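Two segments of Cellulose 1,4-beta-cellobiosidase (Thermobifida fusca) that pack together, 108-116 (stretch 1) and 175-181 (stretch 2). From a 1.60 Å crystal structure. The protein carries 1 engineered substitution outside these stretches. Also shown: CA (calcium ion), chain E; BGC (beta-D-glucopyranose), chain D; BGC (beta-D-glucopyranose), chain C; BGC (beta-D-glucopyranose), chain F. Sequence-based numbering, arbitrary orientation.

Stretch 1, residues 108-116: EQPNADGYP
Stretch 2 (175-181) YQRGARE

No direct hydrogen bond joins these two stretches; the contact, burying 452 Å² in all, rests on packing by Tyr115, Arg177 and Arg180, and on bridging waters, one of them a calcium ligand. Stretch 1 is loop except for a 3-10 segment at 112-114, with Gly114 N bonding Asn111 O (3.0 Å) and Tyr115 N bonding Ala112 O (3.1 Å). Stretch 2 has a type I turn from Gly178 to Glu181 (Glu181 N to Gly178 O, 3.2 Å). The chains run in opposite directions, CA of Asn111 5.4 Å from CA of Arg180 and CA of Ala112 5.1 Å from CA of Arg177.

Tyr115 (chi1 -71°, chi2 87°) points toward stretch 2. Arg177 CA sits over its ring face, 3.6 Å from the centroid, in a CH-pi contact, while Tyr115 OH accepts Gln109 N at 2.9 Å, closing its own loop. Gly178, at phi/psi 86/-174, suits its place: a CB would clash with Gln109 O and jam against the preceding carbonyl.

Arg177 (m, t, m; chi4 178°) lays its guanidinium face against the Ala112 methyl; their CB atoms are 4.2 Å apart. Glu181 (t, t, chi3 44°) fixes this arginine: OE2 forms a salt bridge with Arg177 NE (2.9 Å), and OE1 accepts Gln176 N and Arg177 N, both at 2.8 Å.

Arg180 (m, t, p; chi4 176°) points toward stretch 1. Its CD methylene, polarized by NE, lies 3.2 Å from Pro110 O; Asn111 ND2 lies over its guanidinium face, 3.3 Å from Arg180 CZ. Asn111 (chi1 -152°, t) turns OD1 to Ala112 N (2.9 Å).

Water supplies polar partners across the gap. Water 1 donates to Gln109 O (3.2 Å) and Arg177 O (2.7 Å) and accepts Arg180 N (3.0 Å); water 2 links Gln109 O (2.7 Å) to Ala179 N (2.9 Å). Calcium binds Arg180 O at 2.4 Å and water 3 at 2.3 Å, which donates to Asn111 OD1 (2.8 Å).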

# COMPACT_ATOMS: atom_id res chain seq x y z
N GLU A 108 9.39 9.01 -16.35
CA GLU A 108 9.16 7.58 -16.32
C GLU A 108 9.21 7.07 -17.75
O GLU A 108 8.93 7.78 -18.70
CB GLU A 108 7.81 7.25 -15.65
CG GLU A 108 7.84 7.81 -14.21
CD GLU A 108 6.60 7.55 -13.32
OE1 GLU A 108 5.76 6.68 -13.83
OE2 GLU A 108 6.54 8.22 -12.19
N GLN A 109 9.62 5.83 -17.92
CA GLN A 109 9.74 5.28 -19.27
C GLN A 109 8.66 4.22 -19.50
O GLN A 109 8.18 3.52 -18.54
CB GLN A 109 11.15 4.71 -19.44
CG GLN A 109 12.28 5.64 -19.15
CD GLN A 109 12.50 6.59 -20.32
OE1 GLN A 109 11.89 6.41 -21.39
NE2 GLN A 109 13.22 7.67 -20.07
N PRO A 110 8.32 3.93 -20.75
CA PRO A 110 7.22 2.96 -20.97
C PRO A 110 7.49 1.48 -20.64
O PRO A 110 6.52 0.72 -20.35
CB PRO A 110 6.93 3.11 -22.44
CG PRO A 110 7.79 4.16 -23.01
CD PRO A 110 8.71 4.67 -21.96
N ASN A 111 8.77 1.08 -20.63
CA ASN A 111 9.15 -0.24 -20.22
C ASN A 111 10.51 -0.18 -19.54
O ASN A 111 11.18 0.86 -19.49
CB ASN A 111 9.12 -1.22 -21.42
CG ASN A 111 8.84 -2.64 -21.06
OD1 ASN A 111 8.81 -3.01 -19.85
ND2 ASN A 111 8.56 -3.50 -22.06
N ALA A 112 10.86 -1.27 -18.86
CA ALA A 112 12.06 -1.38 -18.04
C ALA A 112 13.38 -1.11 -18.82
O ALA A 112 14.34 -0.56 -18.25
CB ALA A 112 12.11 -2.79 -17.42
N ASP A 113 13.32 -1.42 -20.10
CA ASP A 113 14.45 -1.12 -21.02
C ASP A 113 14.71 0.34 -21.25
O ASP A 113 15.77 0.73 -21.80
CB ASP A 113 14.31 -1.85 -22.35
CG ASP A 113 13.12 -1.47 -23.14
OD1 ASP A 113 12.17 -0.85 -22.64
OD2 ASP A 113 13.14 -1.76 -24.34
N GLY A 114 13.82 1.23 -20.79
CA GLY A 114 14.13 2.66 -20.78
C GLY A 114 15.02 3.22 -19.70
O GLY A 114 15.37 4.42 -19.65
N TYR A 115 15.41 2.34 -18.76
CA TYR A 115 16.14 2.71 -17.60
C TYR A 115 17.57 2.23 -17.77
O TYR A 115 17.78 1.09 -18.26
CB TYR A 115 15.45 2.06 -16.33
CG TYR A 115 14.13 2.74 -16.06
CD1 TYR A 115 12.98 2.30 -16.68
CD2 TYR A 115 14.09 3.81 -15.21
CE1 TYR A 115 11.80 2.99 -16.45
CE2 TYR A 115 12.93 4.49 -14.97
CZ TYR A 115 11.79 4.03 -15.59
OH TYR A 115 10.52 4.70 -15.36
N PRO A 116 18.53 2.99 -17.29
CA PRO A 116 18.40 4.18 -16.52
C PRO A 116 17.91 5.39 -17.28
O PRO A 116 18.19 5.55 -18.48
CB PRO A 116 19.82 4.40 -15.96
CG PRO A 116 20.69 3.85 -17.09
CD PRO A 116 19.97 2.59 -17.42
N TYR A 175 10.54 -1.90 -6.80
CA TYR A 175 10.03 -1.14 -7.95
C TYR A 175 10.76 0.15 -8.17
O TYR A 175 10.87 0.99 -7.27
CB TYR A 175 8.51 -0.88 -7.73
CG TYR A 175 7.75 -2.12 -7.46
CD1 TYR A 175 7.42 -2.96 -8.46
CD2 TYR A 175 7.38 -2.42 -6.17
CE1 TYR A 175 6.81 -4.19 -8.21
CE2 TYR A 175 6.76 -3.63 -5.86
CZ TYR A 175 6.42 -4.48 -6.87
OH TYR A 175 5.76 -5.69 -6.71
N GLN A 176 11.20 0.29 -9.43
CA GLN A 176 11.93 1.46 -9.89
C GLN A 176 11.70 1.82 -11.37
O GLN A 176 12.00 2.98 -11.77
CB GLN A 176 13.47 1.41 -9.74
CG GLN A 176 14.03 1.28 -8.39
CD GLN A 176 14.07 2.61 -7.67
OE1 GLN A 176 15.03 3.45 -7.85
NE2 GLN A 176 13.07 2.86 -6.87
N ARG A 177 11.15 0.94 -12.14
CA ARG A 177 11.26 1.05 -13.65
C ARG A 177 9.95 1.11 -14.34
O ARG A 177 9.72 0.60 -15.44
CB ARG A 177 12.21 -0.05 -14.22
CG ARG A 177 13.64 0.15 -13.64
CD ARG A 177 14.67 -0.82 -14.19
NE ARG A 177 14.41 -2.17 -13.84
CZ ARG A 177 15.12 -3.23 -14.19
NH1 ARG A 177 16.16 -3.04 -14.96
NH2 ARG A 177 14.81 -4.45 -13.75
N GLY A 178 9.04 1.81 -13.68
CA GLY A 178 7.83 2.22 -14.39
C GLY A 178 6.68 1.20 -14.41
O GLY A 178 6.67 0.16 -13.67
N ALA A 179 5.65 1.53 -15.15
CA ALA A 179 4.45 0.80 -15.15
C ALA A 179 4.46 -0.62 -15.53
O ALA A 179 3.57 -1.40 -15.18
CB ALA A 179 3.39 1.54 -15.99
N ARG A 180 5.46 -1.02 -16.34
CA ARG A 180 5.48 -2.34 -16.89
C ARG A 180 6.40 -3.21 -16.11
O ARG A 180 6.61 -4.33 -16.47
CB ARG A 180 5.88 -2.26 -18.40
CG ARG A 180 4.69 -1.81 -19.24
CD ARG A 180 4.96 -2.01 -20.74
NE ARG A 180 5.10 -3.38 -21.12
CZ ARG A 180 5.27 -3.79 -22.38
NH1 ARG A 180 5.29 -2.89 -23.38
NH2 ARG A 180 5.42 -5.09 -22.65
N GLU A 181 6.99 -2.69 -15.06
CA GLU A 181 7.92 -3.51 -14.26
C GLU A 181 7.05 -4.20 -13.15
O GLU A 181 6.74 -3.55 -12.14
CB GLU A 181 9.03 -2.67 -13.66
CG GLU A 181 10.02 -3.48 -12.86
CD GLU A 181 10.93 -2.67 -12.02
OE1 GLU A 181 10.46 -1.69 -11.32
OE2 GLU A 181 12.21 -2.83 -12.08
CA CA E . 6.42 -6.43 -17.55
C2 BGC D . 9.93 7.20 -8.37
C3 BGC D . 11.26 7.79 -8.79
C4 BGC D . 12.26 7.85 -7.65
C5 BGC D . 12.35 6.53 -6.93
C6 BGC D . 13.15 6.51 -5.68
C1 BGC D . 10.18 5.85 -7.67
O2 BGC D . 9.01 7.06 -9.45
O3 BGC D . 11.05 9.13 -9.33
O4 BGC D . 13.55 8.14 -8.29
O5 BGC D . 11.02 6.06 -6.54
O6 BGC D . 13.27 5.21 -5.14
C2 BGC C . 8.69 2.43 -4.95
C3 BGC C . 9.17 3.74 -5.44
C4 BGC C . 8.72 4.04 -6.88
C5 BGC C . 7.20 3.78 -6.92
C6 BGC C . 6.69 4.10 -8.32
C1 BGC C . 7.19 2.33 -5.13
O2 BGC C . 9.06 2.23 -3.61
O3 BGC C . 10.54 3.74 -5.28
O4 BGC C . 8.89 5.45 -7.20
O5 BGC C . 6.84 2.47 -6.49
O6 BGC C . 7.07 3.00 -9.17
C2 BGC F . 3.46 -0.69 -4.32
C3 BGC F . 4.79 -0.28 -4.95
C4 BGC F . 5.28 0.98 -4.30
C5 BGC F . 5.38 0.90 -2.80
C6 BGC F . 5.84 2.19 -2.13
C1 BGC F . 3.63 -0.64 -2.83
O1 BGC F . 2.37 -0.93 -2.21
O2 BGC F . 2.99 -1.98 -4.76
O3 BGC F . 4.52 -0.03 -6.36
O4 BGC F . 6.67 1.05 -4.77
O5 BGC F . 4.07 0.59 -2.30
O6 BGC F . 4.94 3.26 -2.53
O HOH W 1 7.82 0.54 -17.37
O HOH W 2 5.77 3.56 -17.26
O HOH W 3 8.02 -5.54 -19.02
O HOH W 4 17.60 -0.84 -16.03
O HOH W 5 4.66 -5.46 -19.06